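Local atomic coordinates of putative cytochrome P450 hydroxylase (Chondromyces apiculatus DSM 436, PDB entry 6GMF), a protein that is a haem-containing cytochrome P450 studied as a terpene monooxygenase, probably inserting one oxygen atom of molecular oxygen into its substrates. Residues S125-T130 against L388-T393; F156-D161 against E179-E184. All coordinates share one frame; numbering follows the deposited sequence.

Contact 1 (S125-T130 against L388-T393); sequences STFEAT and LPLRAT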
ATOM      1  N   SER A 125      14.814 -25.218  -5.556  1.00 28.05           N
ATOM      2  CA  SER A 125      15.753 -24.642  -4.569  1.00 29.11           C
ATOM      3  C   SER A 125      15.962 -23.136  -4.776  1.00 27.43           C
ATOM      4  O   SER A 125      16.594 -22.502  -3.919  1.00 28.40           O
ATOM      5  CB  SER A 125      17.079 -25.373  -4.540  1.00 29.87           C
ATOM      6  OG  SER A 125      17.644 -25.406  -5.823  1.00 29.90           O
ATOM      7  N   THR A 126      15.459 -22.590  -5.887  1.00 26.04           N
ATOM      8  CA  THR A 126      15.337 -21.151  -6.088  1.00 28.39           C
ATOM      9  C   THR A 126      13.907 -20.824  -6.537  1.00 28.10           C
ATOM     10  O   THR A 126      13.272 -21.594  -7.291  1.00 27.01           O
ATOM     11  CB  THR A 126      16.367 -20.661  -7.118  1.00 31.68           C
ATOM     12  OG1 THR A 126      17.684 -20.835  -6.597  1.00 37.00           O
ATOM     13  CG2 THR A 126      16.288 -19.191  -7.449  1.00 34.21           C
ATOM     14  N   PHE A 127      13.394 -19.655  -6.122  1.00 24.63           N
ATOM     15  CA  PHE A 127      12.136 -19.182  -6.672  1.00 23.83           C
ATOM     16  C   PHE A 127      12.151 -17.654  -6.738  1.00 23.10           C
ATOM     17  O   PHE A 127      12.962 -16.998  -6.070  1.00 23.41           O
ATOM     18  CB  PHE A 127      10.947 -19.674  -5.851  1.00 23.17           C
ATOM     19  CG  PHE A 127      10.869 -19.146  -4.437  1.00 23.92           C
ATOM     20  CD1 PHE A 127      11.602 -19.737  -3.423  1.00 25.08           C
ATOM     21  CD2 PHE A 127      10.047 -18.077  -4.110  1.00 23.23           C
ATOM     22  CE1 PHE A 127      11.553 -19.253  -2.126  1.00 26.12           C
ATOM     23  CE2 PHE A 127       9.986 -17.603  -2.809  1.00 24.17           C
ATOM     24  CZ  PHE A 127      10.763 -18.170  -1.825  1.00 26.25           C
ATOM     25  N   GLU A 128      11.268 -17.110  -7.593  1.00 22.29           N
ATOM     26  CA  GLU A 128      11.121 -15.707  -7.718  1.00 22.30           C
ATOM     27  C   GLU A 128       9.944 -15.248  -6.845  1.00 20.86           C
ATOM     28  O   GLU A 128       8.791 -15.530  -7.128  1.00 21.08           O
ATOM     29  CB  GLU A 128      10.988 -15.347  -9.190  1.00 24.09           C
ATOM     30  CG  GLU A 128      11.408 -13.923  -9.472  1.00 28.82           C
ATOM     31  CD  GLU A 128      10.341 -12.969  -9.016  1.00 29.22           C
ATOM     32  OE1 GLU A 128       9.259 -12.974  -9.634  1.00 32.62           O
ATOM     33  OE2 GLU A 128      10.595 -12.249  -8.043  1.00 23.90           O
ATOM     34  N   ALA A 129      10.280 -14.601  -5.725  1.00 20.15           N
ATOM     35  CA  ALA A 129       9.288 -14.380  -4.665  1.00 19.90           C
ATOM     36  C   ALA A 129       8.165 -13.456  -5.103  1.00 19.10           C
ATOM     37  O   ALA A 129       7.087 -13.578  -4.563  1.00 20.55           O
ATOM     38  CB  ALA A 129       9.976 -13.854  -3.446  1.00 20.59           C
ATOM     39  N   THR A 130       8.407 -12.534  -6.033  1.00 19.06           N
ATOM     40  CA  THR A 130       7.352 -11.605  -6.406  1.00 19.06           C
ATOM     41  C   THR A 130       6.280 -12.352  -7.198  1.00 18.76           C
ATOM     42  O   THR A 130       5.148 -12.470  -6.764  1.00 18.52           O
ATOM     43  CB  THR A 130       7.875 -10.361  -7.123  1.00 20.80           C
ATOM     44  OG1 THR A 130       8.434 -10.686  -8.400  1.00 23.62           O
ATOM     45  CG2 THR A 130       8.836  -9.595  -6.253  1.00 20.60           C
ATOM     46  N   LEU A 388      12.569 -10.601  -6.918  1.00 20.88           N
ATOM     47  CA  LEU A 388      13.242 -11.007  -5.720  1.00 22.45           C
ATOM     48  C   LEU A 388      13.517 -12.508  -5.776  1.00 24.00           C
ATOM     49  O   LEU A 388      12.849 -13.326  -5.127  1.00 20.96           O
ATOM     50  CB  LEU A 388      12.421 -10.621  -4.477  1.00 24.01           C
ATOM     51  CG  LEU A 388      13.134 -10.833  -3.133  1.00 23.52           C
ATOM     52  CD1 LEU A 388      14.349  -9.929  -3.059  1.00 24.94           C
ATOM     53  CD2 LEU A 388      12.235 -10.590  -1.934  1.00 24.09           C
ATOM     54  N   PRO A 389      14.543 -12.917  -6.558  1.00 23.25           N
ATOM     55  CA  PRO A 389      14.973 -14.305  -6.585  1.00 23.16           C
ATOM     56  C   PRO A 389      15.517 -14.669  -5.205  1.00 21.86           C
ATOM     57  O   PRO A 389      16.433 -13.979  -4.713  1.00 22.63           O
ATOM     58  CB  PRO A 389      16.025 -14.322  -7.702  1.00 22.11           C
ATOM     59  CG  PRO A 389      15.673 -13.161  -8.569  1.00 25.44           C
ATOM     60  CD  PRO A 389      15.256 -12.103  -7.557  1.00 23.04           C
ATOM     61  N   LEU A 390      14.983 -15.753  -4.620  1.00 22.42           N
ATOM     62  CA  LEU A 390      15.391 -16.283  -3.361  1.00 23.77           C
ATOM     63  C   LEU A 390      15.883 -17.739  -3.482  1.00 26.10           C
ATOM     64  O   LEU A 390      15.365 -18.538  -4.282  1.00 25.87           O
ATOM     65  CB  LEU A 390      14.172 -16.276  -2.436  1.00 24.70           C
ATOM     66  CG  LEU A 390      14.004 -15.096  -1.470  1.00 27.71           C
ATOM     67  CD1 LEU A 390      14.783 -13.832  -1.831  1.00 26.06           C
ATOM     68  CD2 LEU A 390      12.562 -14.836  -1.144  1.00 25.00           C
ATOM     69  N   ARG A 391      16.799 -18.117  -2.589  1.00 25.75           N
ATOM     70  CA  ARG A 391      17.248 -19.486  -2.472  1.00 28.84           C
ATOM     71  C   ARG A 391      16.672 -20.035  -1.168  1.00 27.02           C
ATOM     72  O   ARG A 391      16.875 -19.431  -0.124  1.00 29.67           O
ATOM     73  CB  ARG A 391      18.780 -19.504  -2.547  1.00 34.46           C
ATOM     74  CG  ARG A 391      19.486 -20.796  -2.163  1.00 44.97           C
ATOM     75  CD  ARG A 391      20.998 -20.636  -2.368  1.00 49.08           C
ATOM     76  NE  ARG A 391      21.348 -19.766  -3.496  1.00 51.87           N
ATOM     77  CZ  ARG A 391      21.387 -20.156  -4.772  1.00 58.49           C
ATOM     78  NH1 ARG A 391      21.139 -21.417  -5.089  1.00 62.95           N
ATOM     79  NH2 ARG A 391      21.665 -19.288  -5.731  1.00 59.80           N
ATOM     80  N   ALA A 392      15.872 -21.109  -1.261  1.00 24.85           N
ATOM     81  CA  ALA A 392      15.383 -21.817  -0.112  1.00 28.27           C
ATOM     82  C   ALA A 392      14.764 -23.146  -0.556  1.00 33.44           C
ATOM     83  O   ALA A 392      14.354 -23.305  -1.722  1.00 35.05           O
ATOM     84  CB  ALA A 392      14.360 -20.989   0.630  1.00 31.95           C
ATOM     85  N   THR A 393      14.679 -24.050   0.427  1.00 37.79           N
ATOM     86  CA  THR A 393      14.098 -25.383   0.338  1.00 44.52           C
ATOM     87  C   THR A 393      12.747 -25.407   1.044  1.00 38.47           C
ATOM     88  O   THR A 393      12.672 -25.007   2.193  1.00 37.63           O
ATOM     89  CB  THR A 393      14.925 -26.436   1.102  1.00 49.36           C
ATOM     90  OG1 THR A 393      15.071 -26.035   2.469  1.00 59.71           O
ATOM     91  CG2 THR A 393      16.302 -26.668   0.533  1.00 50.61           C
TER
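Phe127 and Leu390 face each other as an antiparallel hydrogen-bonded pair, joined by two backbone bonds: Leu390 N gives to Phe127 O at 2.8 Å, nearly straight at 176°, and Phe127 N gives to Leu390 O. Their side chains share one face of the sheet. Phe127 CG sits between the backbone N and the carbonyl carbon (chi1 65°), and Leu390 CB lies over one face of the ring, 4.2 Å from the centroid of the Phe127 ring in a CH-pi contact, displaced toward the rim. Leu390 CD2 is shared between Phe127 CZ at 3.8 Å and Ala129 CB at 3.6 Å, while Ala392 CB approaches the ring edge. On the face of Thr126, Glu128, Pro389 and Arg391 the contact is looser; Thr126 OG1 lies over one face of the Arg391 guanidinium.

The ladder runs on into the helix start. Ala129 N donates to Leu388 O, and chi2 of Glu128 (-76°) bends its chain at CD, bringing the carboxylate back toward the helix start, where OE2 accepts from Leu388 N at 2.8 Å. The same Glu128 OE2 accepts from Thr130 N at 3.0 Å, the N-capping bond, from the opposite face of the carboxylate, and Glu128 OE1 takes Val131 N. One side chain therefore serves as N-cap of helix 129-134 and prolongs the strand pairing. Further out, Leu121 and Leu364 pack on Phe127, and Leu246 and Val247 of helix 220-251 on Leu388. With 368-369 along its other edge, strand 389-391 is the middle member of a small three-stranded antiparallel sheet within the cytochrome P450 fold.

Contact 2 (F156-D161 against E179-E184); sequences FKRWSD and ERSTQE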
ATOM      1  N   PHE A 156      -9.281 -10.680 -13.879  1.00 16.11           N
ATOM      2  CA  PHE A 156      -9.059  -9.819 -12.705  1.00 15.58           C
ATOM      3  C   PHE A 156      -7.561  -9.634 -12.464  1.00 17.05           C
ATOM      4  O   PHE A 156      -7.087  -8.547 -12.109  1.00 16.46           O
ATOM      5  CB  PHE A 156      -9.726 -10.410 -11.470  1.00 16.22           C
ATOM      6  CG  PHE A 156      -9.739  -9.485 -10.282  1.00 16.59           C
ATOM      7  CD1 PHE A 156      -8.674  -9.470  -9.396  1.00 18.10           C
ATOM      8  CD2 PHE A 156     -10.788  -8.606 -10.044  1.00 15.59           C
ATOM      9  CE1 PHE A 156      -8.691  -8.694  -8.251  1.00 17.23           C
ATOM     10  CE2 PHE A 156     -10.765  -7.783  -8.933  1.00 18.08           C
ATOM     11  CZ  PHE A 156      -9.708  -7.816  -8.045  1.00 17.67           C
ATOM     12  N   LYS A 157      -6.803 -10.716 -12.630  1.00 16.36           N
ATOM     13  CA  LYS A 157      -5.343 -10.633 -12.555  1.00 17.17           C
ATOM     14  C   LYS A 157      -4.792  -9.633 -13.578  1.00 17.94           C
ATOM     15  O   LYS A 157      -3.953  -8.848 -13.237  1.00 17.45           O
ATOM     16  CB  LYS A 157      -4.687 -12.003 -12.722  1.00 20.20           C
ATOM     17  CG  LYS A 157      -3.167 -11.970 -12.823  1.00 21.12           C
ATOM     18  CD  LYS A 157      -2.552 -13.347 -12.912  1.00 27.47           C
ATOM     19  CE  LYS A 157      -1.060 -13.446 -13.189  1.00 31.96           C
ATOM     20  NZ  LYS A 157      -0.545 -12.399 -14.111  1.00 39.73           N
ATOM     21  N   ARG A 158      -5.285  -9.708 -14.819  1.00 17.37           N
ATOM     22  CA  ARG A 158      -4.790  -8.823 -15.836  1.00 17.84           C
ATOM     23  C   ARG A 158      -5.092  -7.365 -15.467  1.00 18.25           C
ATOM     24  O   ARG A 158      -4.250  -6.528 -15.592  1.00 19.52           O
ATOM     25  CB  ARG A 158      -5.378  -9.192 -17.194  1.00 17.33           C
ATOM     26  CG  ARG A 158      -4.865  -8.316 -18.324  1.00 18.11           C
ATOM     27  CD  ARG A 158      -5.417  -8.732 -19.682  1.00 18.18           C
ATOM     28  NE  ARG A 158      -6.836  -8.534 -19.893  1.00 18.64           N
ATOM     29  CZ  ARG A 158      -7.801  -9.453 -19.749  1.00 17.25           C
ATOM     30  NH1 ARG A 158      -7.530 -10.731 -19.464  1.00 17.46           N
ATOM     31  NH2 ARG A 158      -9.064  -9.076 -19.798  1.00 16.81           N
ATOM     32  N   TRP A 159      -6.316  -7.097 -15.028  1.00 16.58           N
ATOM     33  CA  TRP A 159      -6.703  -5.768 -14.623  1.00 18.91           C
ATOM     34  C   TRP A 159      -5.791  -5.279 -13.486  1.00 18.94           C
ATOM     35  O   TRP A 159      -5.246  -4.190 -13.553  1.00 20.76           O
ATOM     36  CB  TRP A 159      -8.171  -5.691 -14.200  1.00 19.37           C
ATOM     37  CG  TRP A 159      -9.130  -6.223 -15.212  1.00 19.20           C
ATOM     38  CD1 TRP A 159      -8.993  -6.163 -16.574  1.00 20.10           C
ATOM     39  CD2 TRP A 159     -10.425  -6.785 -14.961  1.00 17.27           C
ATOM     40  NE1 TRP A 159     -10.096  -6.721 -17.174  1.00 18.68           N
ATOM     41  CE2 TRP A 159     -10.968  -7.136 -16.205  1.00 18.95           C
ATOM     42  CE3 TRP A 159     -11.129  -7.117 -13.804  1.00 17.55           C
ATOM     43  CZ2 TRP A 159     -12.220  -7.737 -16.317  1.00 18.47           C
ATOM     44  CZ3 TRP A 159     -12.332  -7.764 -13.913  1.00 17.65           C
ATOM     45  CH2 TRP A 159     -12.866  -8.071 -15.156  1.00 19.43           C
ATOM     46  N   SER A 160      -5.579  -6.146 -12.489  1.00 18.62           N
ATOM     47  CA  SER A 160      -4.722  -5.858 -11.340  1.00 19.04           C
ATOM     48  C   SER A 160      -3.305  -5.543 -11.830  1.00 19.40           C
ATOM     49  O   SER A 160      -2.707  -4.549 -11.397  1.00 21.23           O
ATOM     50  CB  SER A 160      -4.707  -7.034 -10.370  1.00 18.37           C
ATOM     51  OG  SER A 160      -5.967  -7.198  -9.754  1.00 19.37           O
ATOM     52  N   ASP A 161      -2.757  -6.388 -12.710  1.00 19.20           N
ATOM     53  CA  ASP A 161      -1.407  -6.196 -13.213  1.00 21.23           C
ATOM     54  C   ASP A 161      -1.298  -4.845 -13.934  1.00 21.02           C
ATOM     55  O   ASP A 161      -0.311  -4.117 -13.792  1.00 24.24           O
ATOM     56  CB  ASP A 161      -0.964  -7.314 -14.151  1.00 20.36           C
ATOM     57  CG  ASP A 161      -0.766  -8.677 -13.515  1.00 23.03           C
ATOM     58  OD1 ASP A 161      -0.591  -8.744 -12.272  1.00 24.88           O
ATOM     59  OD2 ASP A 161      -0.777  -9.671 -14.280  1.00 25.04           O
ATOM     60  N   GLU A 179      -6.474   1.745 -20.163  1.00 32.98           N
ATOM     61  CA  GLU A 179      -7.835   2.130 -20.435  1.00 34.89           C
ATOM     62  C   GLU A 179      -8.729   0.894 -20.623  1.00 30.29           C
ATOM     63  O   GLU A 179      -9.851   0.872 -20.137  1.00 29.04           O
ATOM     64  CB  GLU A 179      -7.932   2.978 -21.702  1.00 37.43           C
ATOM     65  CG  GLU A 179      -7.261   4.319 -21.567  1.00 41.63           C
ATOM     66  CD  GLU A 179      -7.643   5.291 -22.672  1.00 45.07           C
ATOM     67  OE1 GLU A 179      -8.307   4.850 -23.647  1.00 43.09           O
ATOM     68  OE2 GLU A 179      -7.292   6.490 -22.541  1.00 54.22           O
ATOM     69  N   ARG A 180      -8.259  -0.101 -21.382  1.00 28.57           N
ATOM     70  CA  ARG A 180      -9.081  -1.285 -21.660  1.00 25.54           C
ATOM     71  C   ARG A 180      -9.361  -2.025 -20.348  1.00 25.54           C
ATOM     72  O   ARG A 180     -10.486  -2.431 -20.067  1.00 24.69           O
ATOM     73  CB  ARG A 180      -8.383  -2.249 -22.628  1.00 27.29           C
ATOM     74  CG  ARG A 180      -9.209  -3.482 -22.965  1.00 28.72           C
ATOM     75  CD  ARG A 180      -8.719  -4.206 -24.203  1.00 27.55           C
ATOM     76  NE  ARG A 180      -7.410  -4.827 -24.040  1.00 27.87           N
ATOM     77  CZ  ARG A 180      -7.212  -6.095 -23.674  1.00 24.47           C
ATOM     78  NH1 ARG A 180      -8.255  -6.873 -23.382  1.00 23.83           N
ATOM     79  NH2 ARG A 180      -5.976  -6.556 -23.634  1.00 22.90           N
ATOM     80  N   SER A 181      -8.315  -2.174 -19.552  1.00 24.39           N
ATOM     81  CA  SER A 181      -8.461  -2.907 -18.293  1.00 21.17           C
ATOM     82  C   SER A 181      -9.429  -2.168 -17.369  1.00 21.57           C
ATOM     83  O   SER A 181     -10.227  -2.804 -16.699  1.00 20.07           O
ATOM     84  CB  SER A 181      -7.139  -3.155 -17.645  1.00 22.19           C
ATOM     85  OG  SER A 181      -6.514  -4.304 -18.222  1.00 22.10           O
ATOM     86  N   THR A 182      -9.368  -0.824 -17.344  1.00 21.77           N
ATOM     87  CA  THR A 182     -10.229  -0.052 -16.476  1.00 22.97           C
ATOM     88  C   THR A 182     -11.674  -0.185 -16.977  1.00 21.66           C
ATOM     89  O   THR A 182     -12.572  -0.438 -16.185  1.00 22.01           O
ATOM     90  CB  THR A 182      -9.780   1.413 -16.358  1.00 24.47           C
ATOM     91  OG1 THR A 182      -8.457   1.473 -15.824  1.00 23.88           O
ATOM     92  CG2 THR A 182     -10.701   2.248 -15.503  1.00 26.48           C
ATOM     93  N   GLN A 183     -11.897  -0.055 -18.299  1.00 23.46           N
ATOM     94  CA  GLN A 183     -13.229  -0.234 -18.888  1.00 25.29           C
ATOM     95  C   GLN A 183     -13.747  -1.655 -18.615  1.00 23.04           C
ATOM     96  O   GLN A 183     -14.895  -1.803 -18.226  1.00 22.68           O
ATOM     97  CB  GLN A 183     -13.283   0.052 -20.391  1.00 28.03           C
ATOM     98  CG  GLN A 183     -13.154   1.530 -20.728  1.00 36.14           C
ATOM     99  N   GLU A 184     -12.889  -2.672 -18.777  1.00 23.78           N
ATOM    100  CA  GLU A 184     -13.371  -4.052 -18.563  1.00 21.76           C
ATOM    101  C   GLU A 184     -13.720  -4.303 -17.088  1.00 19.26           C
ATOM    102  O   GLU A 184     -14.709  -4.994 -16.771  1.00 18.60           O
ATOM    103  CB  GLU A 184     -12.333  -5.066 -19.029  1.00 21.00           C
ATOM    104  CG  GLU A 184     -12.121  -5.099 -20.528  1.00 21.03           C
ATOM    105  CD  GLU A 184     -10.973  -5.979 -20.968  1.00 24.04           C
ATOM    106  OE1 GLU A 184     -10.852  -6.217 -22.191  1.00 25.37           O
ATOM    107  OE2 GLU A 184     -10.183  -6.381 -20.119  1.00 21.57           O
TER
HETATM  108  O   HOH W   1      -7.416  -5.834 -20.355  1.00 21.19           O
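Glu184 OE2 accepts from two side-chain donors, Arg158 NH2 and Trp159 NE1, and from a water. In the salt bridge with Arg158, OE2 is met on its syn side, 2.9 Å from Arg158 NH2, and lies in the guanidinium plane, which stands 88° from the carboxylate. In the hydrogen bond from Trp159 NE1, at 3.0 Å, Glu184 OE2 uses its anti lone pair and lies close to the indole plane, the ring and carboxylate planes being 61° apart. The Glu184 chain, extended beyond CG, carries the carboxylate to the indole edge, while its own backbone C lies over one ring face. Ser181 OG meets the same edge 3.5 Å from Trp159 CD1.

Glu184 OE1, off the Arg180 guanidinium plane, forms a second salt bridge, 2.9 Å from Arg180 NH1, completing a three-residue network. The two guanidiniums are nearly parallel, with Arg158 NE 4.1 Å from Arg180 NH1; the carboxylate that bridges them, one oxygen to each, probably offsets the repulsion. The water accepts from Arg158 NE and donates to Ser181 OG and Glu184 OE2, over the centre of the Arg180 guanidinium. Asp162 also bonds Ser181 OG, and Asp155 forms a salt bridge with Arg158 NH1. An alanine at Glu184 would probably leave Trp159 NE1 without this acceptor and Arg158 and Arg180, two nearby like charges, without the carboxylate that bridges them.

The segments approach to 9.1 Å between axes at 131°. Helix 153-163 thus lies against helix 177-198, where Phe185 touches Trp159, while its Phe156 and Ser160 pack on helices 136-145 and 220-251.

Overall arrangement
From the N terminus, the chain first enters contact 1 through strand 126-128 and the start of helix 129-134. After helix 136-145 it supplies helix 153-163, and segment 179-184 of helix 177-198, 18 residues after Asp161, closes contact 2, a short loop of which residues 165-175 are not modelled. The chain then runs through helix 220-251 and the remaining helices and strands before segment 388-393, with strand 389-391, closes contact 1, 258 residues after Thr130. Contact 2 is therefore nested within contact 1 rather than crossing it. Their centres lie 28 Å apart, and their nearest atoms about 9 Å. Helix 220-251 touches side chains of both: 388-393 in contact 1, 156-161 in contact 2.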